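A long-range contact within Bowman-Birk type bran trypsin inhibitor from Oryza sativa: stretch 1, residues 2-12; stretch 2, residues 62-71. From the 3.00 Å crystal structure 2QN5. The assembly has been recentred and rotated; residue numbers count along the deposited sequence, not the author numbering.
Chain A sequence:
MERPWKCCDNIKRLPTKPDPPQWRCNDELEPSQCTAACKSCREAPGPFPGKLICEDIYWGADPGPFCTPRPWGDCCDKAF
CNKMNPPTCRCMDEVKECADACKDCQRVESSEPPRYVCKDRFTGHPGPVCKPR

Stretch 1 2-12: ERPWKCCDNIK
Stretch 2 (62-71) DPGPFCTPRP

The polar centre of this contact is the carboxylate of Asp 9, which receives three hydrogen bonds from stretch 2 on a single oxygen. Thr 68 OG1 donates to Asp 9 OD1 at 3.0 Å, Cys 67 N donates to Asp 9 OD1 at 3.3 Å with an N-H...O angle of 148°, and Thr 68 N reaches Asp 9 OD1 at 3.5 Å and 145°, a weak bond. To build this, set Asp 9 at phi/psi -100/-68 with chi1 m (-68°) and chi2 -68°; its CA-to-CB bond points sideways, but the carboxylate comes nearer. Thr 68 is at -135/117 with chi1 p (38°), which places its hydroxyl beside its own backbone N at the same acceptor. The other oxygen, Asp 9 OD2, lies 3.1 Å from Cys 67 CB. Arg 70 (chi1 m, chi2 t, chi3 t) adds charge proximity alone: Arg 70 NH1 is 4.3 Å from Asp 9 OD1, which sits well out of the guanidinium plane, so no N-H points at it.

Beside this cluster the disulfide fixes the register. Cys 7 SG and Cys 67 SG are 2.0 Å apart with chi3 96°, both CB atoms point toward the opposing stretch, and Cys 7 CA lies 5.0 Å from Cys 67 CA. Chi1 is p (72°) in Cys 7 and m (-63°) in Cys 67; the backbones are at -137/168 and -89/-28.

Next to the disulfide, two extended segments meet. Cys 8 N donates to Pro 65 O at 3.3 Å and 154°, while Phe 66 CA approaches Cys 8 O at 3.4 Å in a CA-H...O contact whose angle at H, 177°, is almost linear. Cys 8 (-166/138) turns its CB away from stretch 2, so its part in the contact is played by its backbone. Asp 9 CA and Phe 66 CA are 5.1 Å apart, and Ile 11 CA is 7.4 Å from Pro 63 CA; as stretch 1 advances from Cys 7 through Asp 9 to Ile 11, its nearest neighbours fall from Cys 67 through Phe 66 to Pro 63, so the stretches run in roughly opposite senses.

Farther out, Trp 5 (-172/147, chi1 p, chi2 69°) brings its indole edge to stretch 2, and Trp 5 NE1 makes a weak hydrogen bond to Pro 63 O at 3.4 Å and 159°. Gly 64, at 100/161, follows; an ideal CB here would lie 3.4 Å from Trp 5 NE1 and be jammed against the preceding carbonyl, so the backbone angles themselves call for glycine. Gly 64 N also donates a very short bond, 2.5 Å, to Asp 62 OD2, closing a turn within stretch 2.

Arg 3 (chi1 t, chi2 t, chi3 -92°) lays one guanidinium face over Asp 62 O. Arg 3 NH1 is 3.4 Å from Asp 62 O, but the angle is too poor for a hydrogen bond.

The apolar packing centres on Ile 11 (-103/117, chi1 m, chi2 t), at the start of a strand. Ile 11 CG2 meets Pro 63 CB at 3.8 Å, and Ile 11 CD1 is 4.5 Å from Phe 66 CE2. Phe 66 (chi1 m, chi2 97°) presents its ring edge to Asp 9, with Phe 66 CE2 3.6 Å from Asp 9 O. Altogether 628 Å² is buried.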

# COMPACT_ATOMS: atom_id res chain seq x y z
N GLU A 2 -5.74 -13.51 11.36
CA GLU A 2 -6.89 -13.54 12.26
C GLU A 2 -7.48 -12.17 12.58
O GLU A 2 -6.89 -11.37 13.33
CB GLU A 2 -6.54 -14.26 13.57
CG GLU A 2 -6.82 -15.75 13.54
CD GLU A 2 -8.24 -16.07 13.04
OE1 GLU A 2 -8.64 -17.27 13.09
OE2 GLU A 2 -8.96 -15.12 12.61
N ARG A 3 -8.65 -11.93 12.01
CA ARG A 3 -9.39 -10.69 12.20
C ARG A 3 -9.59 -10.51 13.71
O ARG A 3 -10.32 -11.28 14.33
CB ARG A 3 -10.73 -10.82 11.49
CG ARG A 3 -11.43 -9.53 11.12
CD ARG A 3 -12.91 -9.81 10.80
NE ARG A 3 -13.23 -10.07 9.40
CZ ARG A 3 -12.67 -11.00 8.63
NH1 ARG A 3 -13.06 -11.14 7.37
NH2 ARG A 3 -11.71 -11.79 9.11
N PRO A 4 -8.92 -9.52 14.32
CA PRO A 4 -9.02 -9.26 15.76
C PRO A 4 -10.36 -8.72 16.26
O PRO A 4 -10.40 -8.05 17.28
CB PRO A 4 -7.88 -8.27 16.02
CG PRO A 4 -7.87 -7.47 14.76
CD PRO A 4 -7.98 -8.57 13.70
N TRP A 5 -11.44 -9.02 15.54
CA TRP A 5 -12.77 -8.56 15.94
C TRP A 5 -13.83 -9.20 15.06
O TRP A 5 -13.61 -9.46 13.88
CB TRP A 5 -12.86 -7.05 15.84
CG TRP A 5 -12.61 -6.53 14.47
CD1 TRP A 5 -13.41 -6.68 13.38
CD2 TRP A 5 -11.49 -5.75 14.05
NE1 TRP A 5 -12.86 -6.03 12.30
CE2 TRP A 5 -11.68 -5.45 12.68
CE3 TRP A 5 -10.34 -5.27 14.69
CZ2 TRP A 5 -10.77 -4.69 11.95
CZ3 TRP A 5 -9.43 -4.52 13.97
CH2 TRP A 5 -9.65 -4.23 12.60
N LYS A 6 -15.00 -9.44 15.64
CA LYS A 6 -16.10 -10.05 14.91
C LYS A 6 -16.81 -9.05 14.00
O LYS A 6 -17.08 -9.35 12.85
CB LYS A 6 -17.09 -10.68 15.89
CG LYS A 6 -16.67 -12.05 16.44
CD LYS A 6 -15.52 -11.94 17.44
CE LYS A 6 -15.00 -13.31 17.85
NZ LYS A 6 -14.49 -14.08 16.69
N CYS A 7 -17.11 -7.87 14.50
CA CYS A 7 -17.75 -6.87 13.66
C CYS A 7 -17.07 -5.54 13.95
O CYS A 7 -16.29 -5.44 14.88
CB CYS A 7 -19.25 -6.78 13.98
SG CYS A 7 -19.62 -5.99 15.58
N CYS A 8 -17.32 -4.53 13.12
CA CYS A 8 -16.73 -3.22 13.36
C CYS A 8 -17.46 -2.21 12.49
O CYS A 8 -17.78 -2.50 11.33
CB CYS A 8 -15.22 -3.19 13.05
SG CYS A 8 -14.43 -1.60 13.47
N ASP A 9 -17.76 -1.04 13.07
CA ASP A 9 -18.47 0.04 12.38
C ASP A 9 -17.46 1.06 11.90
O ASP A 9 -17.25 1.22 10.70
CB ASP A 9 -19.48 0.70 13.32
CG ASP A 9 -20.63 -0.22 13.68
OD1 ASP A 9 -21.44 -0.54 12.79
OD2 ASP A 9 -20.72 -0.62 14.86
N ASN A 10 -16.83 1.74 12.85
CA ASN A 10 -15.82 2.71 12.51
C ASN A 10 -14.59 1.95 12.08
O ASN A 10 -13.73 1.60 12.90
CB ASN A 10 -15.49 3.61 13.70
CG ASN A 10 -16.45 4.76 13.83
OD1 ASN A 10 -16.62 5.53 12.89
ND2 ASN A 10 -17.08 4.88 15.00
N ILE A 11 -14.54 1.65 10.78
CA ILE A 11 -13.42 0.93 10.20
C ILE A 11 -12.53 1.93 9.47
O ILE A 11 -12.96 2.58 8.52
CB ILE A 11 -13.88 -0.15 9.19
CG1 ILE A 11 -14.84 -1.14 9.86
CG2 ILE A 11 -12.68 -0.91 8.66
CD1 ILE A 11 -15.45 -2.14 8.89
N LYS A 12 -11.29 2.05 9.93
CA LYS A 12 -10.35 2.97 9.31
C LYS A 12 -9.43 2.19 8.39
O LYS A 12 -9.10 1.04 8.67
CB LYS A 12 -9.52 3.70 10.37
CG LYS A 12 -8.45 4.65 9.81
CD LYS A 12 -9.03 5.69 8.82
CE LYS A 12 -10.04 6.63 9.48
NZ LYS A 12 -10.48 7.73 8.58
N ASP A 62 -11.24 -8.46 3.23
CA ASP A 62 -12.44 -8.02 3.94
C ASP A 62 -12.18 -7.49 5.35
O ASP A 62 -11.72 -8.23 6.21
CB ASP A 62 -13.42 -9.20 4.01
CG ASP A 62 -14.76 -8.82 4.65
OD1 ASP A 62 -15.71 -9.64 4.55
OD2 ASP A 62 -14.86 -7.74 5.26
N PRO A 63 -12.48 -6.20 5.59
CA PRO A 63 -12.28 -5.59 6.91
C PRO A 63 -13.41 -5.95 7.88
O PRO A 63 -13.52 -5.39 8.98
CB PRO A 63 -12.21 -4.11 6.60
CG PRO A 63 -13.18 -3.98 5.49
CD PRO A 63 -12.85 -5.17 4.61
N GLY A 64 -14.26 -6.88 7.48
CA GLY A 64 -15.32 -7.30 8.36
C GLY A 64 -16.66 -6.68 8.06
O GLY A 64 -16.75 -5.65 7.40
N PRO A 65 -17.75 -7.30 8.55
CA PRO A 65 -19.10 -6.79 8.33
C PRO A 65 -19.30 -5.72 9.36
O PRO A 65 -18.46 -5.54 10.24
CB PRO A 65 -19.95 -8.00 8.61
CG PRO A 65 -19.25 -8.60 9.79
CD PRO A 65 -17.79 -8.52 9.38
N PHE A 66 -20.41 -5.00 9.25
CA PHE A 66 -20.69 -3.96 10.23
C PHE A 66 -21.37 -4.59 11.43
O PHE A 66 -21.79 -5.75 11.39
CB PHE A 66 -21.58 -2.87 9.63
CG PHE A 66 -20.88 -2.00 8.63
CD1 PHE A 66 -21.00 -2.25 7.27
CD2 PHE A 66 -20.08 -0.95 9.06
CE1 PHE A 66 -20.31 -1.46 6.34
CE2 PHE A 66 -19.39 -0.15 8.15
CZ PHE A 66 -19.50 -0.40 6.78
N CYS A 67 -21.46 -3.83 12.51
CA CYS A 67 -22.09 -4.31 13.73
C CYS A 67 -23.59 -3.99 13.68
O CYS A 67 -24.40 -4.70 14.27
CB CYS A 67 -21.45 -3.64 14.94
SG CYS A 67 -19.67 -4.00 15.18
N THR A 68 -23.93 -2.93 12.97
CA THR A 68 -25.31 -2.47 12.81
C THR A 68 -25.55 -2.14 11.34
O THR A 68 -24.93 -1.22 10.81
CB THR A 68 -25.54 -1.20 13.66
OG1 THR A 68 -24.37 -0.38 13.61
CG2 THR A 68 -25.85 -1.57 15.11
N PRO A 69 -26.46 -2.86 10.67
CA PRO A 69 -26.74 -2.62 9.25
C PRO A 69 -26.99 -1.18 8.82
O PRO A 69 -27.20 -0.28 9.63
CB PRO A 69 -27.93 -3.54 8.96
CG PRO A 69 -28.59 -3.69 10.28
CD PRO A 69 -27.43 -3.82 11.24
N ARG A 70 -26.97 -0.98 7.51
CA ARG A 70 -27.15 0.33 6.92
C ARG A 70 -28.21 0.33 5.85
O ARG A 70 -28.30 -0.60 5.06
CB ARG A 70 -25.82 0.76 6.32
CG ARG A 70 -24.74 0.87 7.35
CD ARG A 70 -23.37 0.59 6.80
NE ARG A 70 -22.36 0.78 7.83
CZ ARG A 70 -22.09 1.94 8.42
NH1 ARG A 70 -21.15 2.02 9.34
NH2 ARG A 70 -22.76 3.03 8.07
N PRO A 71 -29.01 1.39 5.79
CA PRO A 71 -30.08 1.53 4.81
C PRO A 71 -29.70 0.89 3.48
O PRO A 71 -30.47 0.11 2.91
CB PRO A 71 -30.24 3.03 4.70
CG PRO A 71 -29.96 3.49 6.11
CD PRO A 71 -28.74 2.68 6.46